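Local coordinates for protein PHOX (Pseudomonas fluorescens, PDB 4A9V) that hydrolyses phosphate monoesters as a beta-propeller alkaline phosphatase, using a complex cofactor of iron and calcium for phosphotransfer, at residues A[186-191]-A[249-254]; A[70-75]-A[179-184]; A[196-201]-A[221-226]. One frame throughout, in Å; residues are numbered along the deposited sequence.

Interaction 1: A[186-191]-A[249-254]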
loop_
_atom_site.group_PDB
_atom_site.type_symbol
_atom_site.label_atom_id
_atom_site.label_comp_id
_atom_site.label_asym_id
_atom_site.label_seq_id
_atom_site.Cartn_x
_atom_site.Cartn_y
_atom_site.Cartn_z
ATOM N N TRP A 186 6.681 2.051 18.298
ATOM C CA TRP A 186 7.799 2.878 18.757
ATOM C C TRP A 186 7.928 4.152 17.956
ATOM O O TRP A 186 8.971 4.804 17.982
ATOM C CB TRP A 186 9.113 2.087 18.757
ATOM C CG TRP A 186 9.438 1.393 17.458
ATOM C CD1 TRP A 186 10.260 1.852 16.433
ATOM C CD2 TRP A 186 8.999 0.059 17.037
ATOM N NE1 TRP A 186 10.313 0.938 15.412
ATOM C CE2 TRP A 186 9.582 -0.166 15.720
ATOM C CE3 TRP A 186 8.216 -0.931 17.603
ATOM C CZ2 TRP A 186 9.293 -1.302 14.979
ATOM C CZ3 TRP A 186 7.958 -2.081 16.861
ATOM C CH2 TRP A 186 8.492 -2.265 15.586
ATOM N N GLY A 187 6.817 4.609 17.386
ATOM C CA GLY A 187 6.719 5.979 16.887
ATOM C C GLY A 187 7.351 6.206 15.528
ATOM O O GLY A 187 7.721 7.328 15.197
ATOM N N THR A 188 7.395 5.163 14.704
ATOM C CA THR A 188 7.923 5.296 13.362
ATOM C C THR A 188 6.937 4.821 12.297
ATOM O O THR A 188 5.919 4.182 12.585
ATOM C CB THR A 188 9.267 4.574 13.191
ATOM O OG1 THR A 188 9.066 3.165 13.321
ATOM C CG2 THR A 188 10.302 5.072 14.205
ATOM N N TYR A 189 7.239 5.222 11.068
ATOM C CA TYR A 189 6.400 4.968 9.911
ATOM C C TYR A 189 7.123 3.994 8.987
ATOM O O TYR A 189 8.324 4.146 8.739
ATOM C CB TYR A 189 6.172 6.290 9.171
ATOM C CG TYR A 189 5.280 6.186 7.957
ATOM C CD1 TYR A 189 3.940 5.891 8.101
ATOM C CD2 TYR A 189 5.756 6.469 6.679
ATOM C CE1 TYR A 189 3.097 5.830 7.007
ATOM C CE2 TYR A 189 4.917 6.412 5.574
ATOM C CZ TYR A 189 3.583 6.117 5.753
ATOM O OH TYR A 189 2.704 6.071 4.695
ATOM N N LEU A 190 6.395 3.010 8.468
ATOM C CA LEU A 190 6.923 2.128 7.435
ATOM C C LEU A 190 6.268 2.457 6.105
ATOM O O LEU A 190 5.039 2.575 6.016
ATOM C CB LEU A 190 6.653 0.661 7.793
ATOM C CG LEU A 190 7.167 0.191 9.159
ATOM C CD1 LEU A 190 6.871 -1.287 9.368
ATOM C CD2 LEU A 190 8.649 0.480 9.353
ATOM N N THR A 191 7.103 2.650 5.092
ATOM C CA THR A 191 6.631 2.844 3.740
ATOM C C THR A 191 7.130 1.700 2.859
ATOM O O THR A 191 8.228 1.183 3.047
ATOM C CB THR A 191 7.035 4.225 3.175
ATOM O OG1 THR A 191 6.375 4.417 1.923
ATOM C CG2 THR A 191 8.532 4.353 2.968
ATOM N N VAL A 249 10.857 -2.479 2.574
ATOM C CA VAL A 249 10.168 -1.667 3.561
ATOM C C VAL A 249 11.170 -0.677 4.144
ATOM O O VAL A 249 12.281 -1.047 4.520
ATOM C CB VAL A 249 9.586 -2.553 4.672
ATOM C CG1 VAL A 249 8.870 -1.701 5.707
ATOM C CG2 VAL A 249 8.627 -3.573 4.079
ATOM N N VAL A 250 10.765 0.584 4.190
ATOM C CA VAL A 250 11.629 1.675 4.612
ATOM C C VAL A 250 11.040 2.327 5.863
ATOM O O VAL A 250 9.856 2.648 5.905
ATOM C CB VAL A 250 11.751 2.723 3.486
ATOM C CG1 VAL A 250 12.683 3.847 3.902
ATOM C CG2 VAL A 250 12.233 2.071 2.203
ATOM N N GLU A 251 11.859 2.480 6.899
ATOM C CA GLU A 251 11.425 3.025 8.177
ATOM C C GLU A 251 11.842 4.495 8.292
ATOM O O GLU A 251 13.002 4.860 8.049
ATOM C CB GLU A 251 12.022 2.205 9.323
ATOM C CG GLU A 251 11.491 2.606 10.690
ATOM C CD GLU A 251 11.906 1.679 11.820
ATOM O OE1 GLU A 251 12.774 0.806 11.603
ATOM O OE2 GLU A 251 11.430 1.894 12.955
ATOM N N ILE A 252 10.858 5.327 8.624
ATOM C CA ILE A 252 10.992 6.777 8.721
ATOM C C ILE A 252 10.560 7.235 10.112
ATOM O O ILE A 252 9.528 6.806 10.619
ATOM C CB ILE A 252 10.089 7.458 7.662
ATOM C CG1 ILE A 252 10.582 7.141 6.244
ATOM C CG2 ILE A 252 9.994 8.964 7.884
ATOM C CD1 ILE A 252 9.551 7.367 5.155
ATOM N N ASP A 253 11.334 8.149 10.696
ATOM C CA ASP A 253 10.950 8.792 11.944
ATOM C C ASP A 253 10.339 10.159 11.654
ATOM O O ASP A 253 11.065 11.110 11.377
ATOM C CB ASP A 253 12.169 8.950 12.851
ATOM C CG ASP A 253 11.823 9.562 14.197
ATOM O OD1 ASP A 253 10.652 9.952 14.402
ATOM O OD2 ASP A 253 12.737 9.688 15.047
ATOM N N PRO A 254 9.003 10.262 11.694
ATOM C CA PRO A 254 8.394 11.532 11.313
ATOM C C PRO A 254 8.681 12.655 12.309
ATOM O O PRO A 254 8.501 13.824 11.982
ATOM C CB PRO A 254 6.899 11.208 11.279
ATOM C CG PRO A 254 6.738 10.084 12.249
ATOM C CD PRO A 254 8.001 9.275 12.141
HETATM O O HOH W 1 9.357 8.945 16.631
#
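One carboxylate oxygen, OE2 of E251, is gripped by two donors from the loop that leads into strand 189-193. W186 gives its indole N-H, with NE1 2.9 Å from E251 OE2, at 159° and nearly in the ring plane, and meets the syn lone pair; ring and carboxylate planes are steeply inclined to each other. The T188 hydroxyl comes to the anti lone pair, OG1 lying 2.7 Å from E251 OE2. E251 reaches both because CG is anti to its backbone N (chi1 -173°) and the chain runs on extended, while T188 OG1 sits in the crowded position between N and carbonyl carbon. The other oxygen, OE1, forms a salt bridge with R264, so both oxygens are engaged.

The backbones pair as antiparallel strands. Y189 with I252 and T191 with V250 are hydrogen-bonded pairs, each joined by two nearly straight bonds such as Y189 N to I252 O at 2.8 Å and 173°; L190 with E251 is the non-hydrogen-bonded pair between them. On the face of L190, its CD2 lies 3.8 Å from E251 CB, padding the aliphatic part of the glutamate. On the other face T191 CG2 packs 3.6 Å from V250 CB, and I252 CD1 reaches the edge of the Y189 ring, whose hydroxyl bonds N88. Beyond the strands a water donates to both G187 O and D253 OD1, an oxygen that also accepts from F255 N.

With two donors and an arginine around it, the buried E251 carboxylate is probably ionised, and it anchors the loop entering this propeller sheet to the neighbouring strand.

Interaction 2: A[70-75]-A[179-184]. With FEO (mu-oxo-diiron), chain S; EDO (1,2-ethanediol), chain O.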
loop_
_atom_site.group_PDB
_atom_site.type_symbol
_atom_site.label_atom_id
_atom_site.label_comp_id
_atom_site.label_asym_id
_atom_site.label_seq_id
_atom_site.Cartn_x
_atom_site.Cartn_y
_atom_site.Cartn_z
ATOM N N GLY A 70 -0.909 5.093 0.721
ATOM C CA GLY A 70 -0.992 4.751 2.141
ATOM C C GLY A 70 -0.505 5.883 3.032
ATOM O O GLY A 70 0.359 6.666 2.641
ATOM N N MET A 71 -1.037 5.934 4.252
ATOM C CA MET A 71 -0.709 7.002 5.185
ATOM C C MET A 71 -1.044 6.594 6.605
ATOM O O MET A 71 -1.964 5.810 6.860
ATOM C CB MET A 71 -1.456 8.285 4.828
ATOM C CG MET A 71 -2.960 8.142 4.807
ATOM S SD MET A 71 -3.732 9.680 4.247
ATOM C CE MET A 71 -5.447 9.190 4.239
ATOM N N SER A 72 -0.318 7.191 7.534
ATOM C CA SER A 72 -0.595 7.037 8.956
ATOM C C SER A 72 -0.619 8.399 9.636
ATOM O O SER A 72 0.127 9.315 9.263
ATOM C CB SER A 72 0.478 6.175 9.629
ATOM O OG SER A 72 0.445 4.827 9.198
ATOM N N LEU A 73 -1.382 8.464 10.722
ATOM C CA LEU A 73 -1.430 9.623 11.593
ATOM C C LEU A 73 -0.777 9.274 12.935
ATOM O O LEU A 73 -1.051 8.219 13.520
ATOM C CB LEU A 73 -2.885 10.072 11.785
ATOM C CG LEU A 73 -3.094 11.301 12.667
ATOM C CD1 LEU A 73 -4.309 12.092 12.216
ATOM C CD2 LEU A 73 -3.229 10.936 14.137
ATOM N N PHE A 74 0.074 10.180 13.405
ATOM C CA PHE A 74 0.786 10.050 14.667
ATOM C C PHE A 74 0.329 11.154 15.606
ATOM O O PHE A 74 0.509 12.333 15.331
ATOM C CB PHE A 74 2.296 10.181 14.435
ATOM C CG PHE A 74 2.883 9.066 13.614
ATOM C CD1 PHE A 74 2.807 9.081 12.229
ATOM C CD2 PHE A 74 3.492 7.984 14.231
ATOM C CE1 PHE A 74 3.310 8.031 11.482
ATOM C CE2 PHE A 74 3.995 6.928 13.485
ATOM C CZ PHE A 74 3.900 6.955 12.110
ATOM N N GLU A 75 -0.247 10.766 16.735
ATOM C CA GLU A 75 -0.536 11.672 17.853
ATOM C C GLU A 75 0.699 12.480 18.191
ATOM O O GLU A 75 1.771 11.909 18.299
ATOM C CB GLU A 75 -0.918 10.853 19.088
ATOM C CG GLU A 75 -2.278 10.186 18.998
ATOM C CD GLU A 75 -2.448 9.070 20.010
ATOM O OE1 GLU A 75 -2.632 9.375 21.207
ATOM O OE2 GLU A 75 -2.406 7.888 19.607
ATOM N N CYS A 179 3.702 2.497 -2.001
ATOM C CA CYS A 179 2.331 2.045 -2.101
ATOM C C CYS A 179 1.630 2.295 -0.769
ATOM O O CYS A 179 1.098 3.381 -0.543
ATOM C CB CYS A 179 2.327 0.576 -2.516
ATOM S SG CYS A 179 0.691 -0.121 -2.715
ATOM N N ALA A 180 1.714 1.359 0.165
ATOM C CA ALA A 180 1.074 1.584 1.453
ATOM C C ALA A 180 2.066 1.414 2.613
ATOM O O ALA A 180 3.274 1.673 2.450
ATOM C CB ALA A 180 -0.187 0.726 1.590
ATOM N N ASN A 181 1.528 1.216 3.816
ATOM C CA ASN A 181 2.143 1.756 5.011
ATOM C C ASN A 181 2.093 0.790 6.185
ATOM O O ASN A 181 1.296 -0.149 6.213
ATOM C CB ASN A 181 1.433 3.061 5.405
ATOM C CG ASN A 181 -0.030 2.848 5.753
ATOM O OD1 ASN A 181 -0.798 2.283 4.962
ATOM N ND2 ASN A 181 -0.406 3.220 6.966
ATOM N N GLY A 182 2.858 1.139 7.219
ATOM C CA GLY A 182 2.673 0.618 8.563
ATOM C C GLY A 182 3.000 1.680 9.586
ATOM O O GLY A 182 3.705 2.641 9.294
ATOM N N LYS A 183 2.497 1.482 10.791
ATOM C CA LYS A 183 2.718 2.398 11.899
ATOM C C LYS A 183 3.221 1.571 13.066
ATOM O O LYS A 183 2.542 0.645 13.501
ATOM C CB LYS A 183 1.405 3.084 12.276
ATOM C CG LYS A 183 1.530 4.005 13.479
ATOM C CD LYS A 183 0.213 4.697 13.779
ATOM C CE LYS A 183 0.295 5.572 15.013
ATOM N NZ LYS A 183 -1.042 6.156 15.327
ATOM N N THR A 184 4.413 1.887 13.563
ATOM C CA THR A 184 4.993 1.065 14.620
ATOM C C THR A 184 4.647 1.639 15.991
ATOM O O THR A 184 4.472 2.852 16.146
ATOM C CB THR A 184 6.522 0.942 14.504
ATOM O OG1 THR A 184 7.124 2.159 14.954
ATOM C CG2 THR A 184 6.951 0.612 13.087
HETATM FE FE1 FEO S . 0.180 0.244 -5.088
HETATM FE FE2 FEO S . -0.946 -3.041 -5.014
HETATM O O FEO S . -1.206 -1.131 -5.112
HETATM C C1 EDO O . 0.278 7.961 18.155
HETATM O O1 EDO O . -0.873 8.112 17.152
HETATM C C2 EDO O . 1.443 7.242 17.464
HETATM O O2 EDO O . 2.691 7.714 18.003
HETATM O O HOH W 2 -3.229 4.221 5.001
HETATM O O HOH W 3 -1.492 1.553 -4.696
HETATM O O HOH W 4 -0.418 0.277 -7.278
#
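K183 lays its CG near the far end of the F74 ring, 3.8 Å from F74 CE2 in an oblique approach, the two side chains meeting tip to tip. Its chain is fully extended, CG anti to the backbone N (chi1 177°), and this carries the ammonium, well above the F74 ring face, to the backbone of the other strand: NZ is 2.7 Å from L73 O, almost on the C=O axis at 162°. NZ also donates to O1 of an ethanediol, probably from the crystallisation liquor, which accepts in turn from E75 N. The cation-pi geometry to F74 is long, at most a weak attraction.

Midway, N181 has CG in the crowded position between N and carbonyl carbon, and its ND2 donates to S72 OG over 2.9 Å, with the hydroxyl oxygen close to the amide plane. A water accepts from M71 N and can donate to N181 OD1. At the narrow end, G70 N bonds C179 O at 2.9 Å; there the backbones come close, G70 CA only 3.8 Å from A180 CA.

C179 turns its sulfur away from this contact, SG anti to the backbone N, and ligates FE1 of the mu-oxo-diiron group at 2.5 Å, a site that E90 and E194 also bind.

The strands run nearly parallel, 24° apart, yet belong to different sheets: 68-76 and 178-183 each edge their own, so one backbone bond near G70 and otherwise side chains bridge two sheets of the propeller. Y189 of strand 189-193 packs against S72, F74 and N181, while M71 and L73 face strands 82-89 and 532-538.

Interaction 3: A[196-201]-A[221-226]; sequences FTDCFG and ASREIN
D198 and I225 form the close-packed side of this contact between two loops, which flank helix 211-216 in the connection between strands 189-193 and 249-252. The ethyl arm of I225 runs up against the end of the 3-10 turn 196-199, with CG1 3.2 Å from D198 O, and its other branch, CG2, lies 3.9 Å from C199 CA. S222 fits beside them: its CB is 3.3 Å from the same D198 O, while its CA makes a CA-H...O contact with F200 O. The crowded carbonyl is also the main backbone anchor, for R223 N donates to D198 O at 3.0 Å and 164°, in the carbonyl plane and on a lone pair. S222 OG stays within its own loop, donating to A221 O and accepting from I225 N and N226 N, the bond from I225 N making an ST motif; R223 centres an inverse gamma turn.

The looser, more exposed side belongs to the R223 side chain. Its chain bends at chi3 (-60°), bringing NE to 2.9 Å from D198 OD1 in a salt bridge. NE points along the guanidinium plane but meets the carboxylate from above, the planes 63° apart, so the ions are joined by one donor and not a flat two-pronged pair. A water can donate to the same OD1, bonds T197 OG1 and weakly accepts from R223 NH2.

Chemically, D198 serves the second loop twice, through its carbonyl and its carboxylate; the nearby positive charge probably favours the ionised acid.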
loop_
_atom_site.group_PDB
_atom_site.type_symbol
_atom_site.label_atom_id
_atom_site.label_comp_id
_atom_site.label_asym_id
_atom_site.label_seq_id
_atom_site.Cartn_x
_atom_site.Cartn_y
_atom_site.Cartn_z
ATOM N N PHE A 196 8.447 -1.049 -8.045
ATOM C CA PHE A 196 9.726 -0.395 -8.271
ATOM C C PHE A 196 10.357 -0.816 -9.594
ATOM O O PHE A 196 11.054 -0.035 -10.232
ATOM C CB PHE A 196 10.691 -0.660 -7.107
ATOM C CG PHE A 196 11.155 -2.086 -7.006
ATOM C CD1 PHE A 196 10.404 -3.044 -6.347
ATOM C CD2 PHE A 196 12.378 -2.458 -7.528
ATOM C CE1 PHE A 196 10.840 -4.354 -6.272
ATOM C CE2 PHE A 196 12.814 -3.764 -7.461
ATOM C CZ PHE A 196 12.055 -4.715 -6.820
ATOM N N THR A 197 10.119 -2.059 -9.998
ATOM C CA THR A 197 10.719 -2.602 -11.210
ATOM C C THR A 197 10.257 -1.864 -12.458
ATOM O O THR A 197 10.983 -1.826 -13.449
ATOM C CB THR A 197 10.396 -4.099 -11.362
ATOM O OG1 THR A 197 8.982 -4.286 -11.264
ATOM C CG2 THR A 197 11.071 -4.914 -10.277
ATOM N N ASP A 198 9.067 -1.265 -12.405
ATOM C CA ASP A 198 8.508 -0.530 -13.545
ATOM C C ASP A 198 9.454 0.571 -14.010
ATOM O O ASP A 198 9.400 0.997 -15.166
ATOM C CB ASP A 198 7.179 0.122 -13.157
ATOM C CG ASP A 198 6.061 -0.878 -12.937
ATOM O OD1 ASP A 198 6.297 -2.103 -13.024
ATOM O OD2 ASP A 198 4.929 -0.420 -12.671
ATOM N N CYS A 199 10.231 1.104 -13.071
ATOM C CA CYS A 199 11.030 2.306 -13.285
ATOM C C CYS A 199 12.356 2.030 -13.977
ATOM O O CYS A 199 13.071 2.965 -14.318
ATOM C CB CYS A 199 11.288 2.982 -11.943
ATOM S SG CYS A 199 9.789 3.516 -11.109
ATOM N N PHE A 200 12.710 0.754 -14.115
ATOM C CA PHE A 200 13.993 0.369 -14.690
ATOM C C PHE A 200 13.824 -0.064 -16.137
ATOM O O PHE A 200 12.774 -0.554 -16.537
ATOM C CB PHE A 200 14.608 -0.761 -13.866
ATOM C CG PHE A 200 15.042 -0.330 -12.492
ATOM C CD1 PHE A 200 14.120 -0.203 -11.462
ATOM C CD2 PHE A 200 16.359 0.032 -12.249
ATOM C CE1 PHE A 200 14.506 0.281 -10.227
ATOM C CE2 PHE A 200 16.753 0.516 -11.016
ATOM C CZ PHE A 200 15.818 0.656 -10.007
ATOM N N GLY A 201 14.852 0.180 -16.932
ATOM C CA GLY A 201 14.889 -0.315 -18.299
ATOM C C GLY A 201 16.323 -0.576 -18.690
ATOM O O GLY A 201 17.181 -0.706 -17.823
ATOM N N ALA A 221 12.284 -2.117 -21.688
ATOM C CA ALA A 221 11.480 -0.966 -22.084
ATOM C C ALA A 221 11.066 -0.087 -20.900
ATOM O O ALA A 221 10.735 1.081 -21.100
ATOM C CB ALA A 221 10.249 -1.418 -22.852
ATOM N N SER A 222 11.095 -0.645 -19.686
ATOM C CA SER A 222 10.368 -0.104 -18.527
ATOM C C SER A 222 8.862 -0.167 -18.755
ATOM O O SER A 222 8.422 -0.457 -19.870
ATOM C CB SER A 222 10.824 1.326 -18.175
ATOM O OG SER A 222 10.056 2.324 -18.837
ATOM N N ARG A 223 8.078 0.011 -17.693
ATOM C CA ARG A 223 6.622 -0.022 -17.831
ATOM C C ARG A 223 6.073 1.369 -18.147
ATOM O O ARG A 223 5.392 1.984 -17.332
ATOM C CB ARG A 223 5.946 -0.633 -16.605
ATOM C CG ARG A 223 4.547 -1.151 -16.907
ATOM C CD ARG A 223 3.885 -1.810 -15.706
ATOM N NE ARG A 223 4.651 -2.951 -15.212
ATOM C CZ ARG A 223 4.354 -4.223 -15.468
ATOM N NH1 ARG A 223 3.553 -4.527 -16.482
ATOM N NH2 ARG A 223 4.954 -5.195 -14.787
ATOM N N GLU A 224 6.447 1.878 -19.316
ATOM C CA GLU A 224 6.060 3.216 -19.744
ATOM C C GLU A 224 6.433 4.260 -18.694
ATOM O O GLU A 224 5.765 5.283 -18.561
ATOM C CB GLU A 224 4.560 3.263 -20.061
ATOM C CG GLU A 224 4.155 2.312 -21.180
ATOM C CD GLU A 224 2.657 2.275 -21.432
ATOM O OE1 GLU A 224 1.923 3.085 -20.828
ATOM O OE2 GLU A 224 2.223 1.480 -22.293
ATOM N N ILE A 225 7.600 4.075 -18.083
ATOM C CA ILE A 225 8.161 5.065 -17.166
ATOM C C ILE A 225 9.279 5.876 -17.847
ATOM O O ILE A 225 9.270 7.113 -17.814
ATOM C CB ILE A 225 8.672 4.389 -15.871
ATOM C CG1 ILE A 225 7.534 3.657 -15.156
ATOM C CG2 ILE A 225 9.329 5.406 -14.956
ATOM C CD1 ILE A 225 6.336 4.524 -14.847
ATOM N N ASN A 226 10.234 5.182 -18.465
ATOM C CA ASN A 226 11.202 5.800 -19.360
ATOM C C ASN A 226 11.998 6.908 -18.671
ATOM O O ASN A 226 12.212 7.998 -19.210
ATOM C CB ASN A 226 10.500 6.261 -20.635
ATOM C CG ASN A 226 9.918 5.095 -21.416
ATOM O OD1 ASN A 226 10.502 4.014 -21.444
ATOM N ND2 ASN A 226 8.702 5.263 -21.920
HETATM O O HOH W 5 8.016 -4.139 -13.815
#

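Overall arrangement
Following the chain from the N terminus, interaction 2 comes first: 70-75 waits for 179-184, closing a loop of 103 residues that carries the other strands of the sheet that 68-76 edges. Interaction 1 then opens at 186-191 and is closed by 249-254. Nested within its largely irregular 57-residue loop, interaction 3 joins the segments before and after helix 211-216. Interactions 1 and 2 touch, their centres 8 Å apart, since strands 178-183 and 189-193 are sheet neighbours; interaction 1 pairs strands within one sheet, and interaction 2 ties that sheet's edge to that of 68-76. Interaction 3 stands apart, its centre about 26 Å from both other centres, within the excursion between strands 189-193 and 249-252.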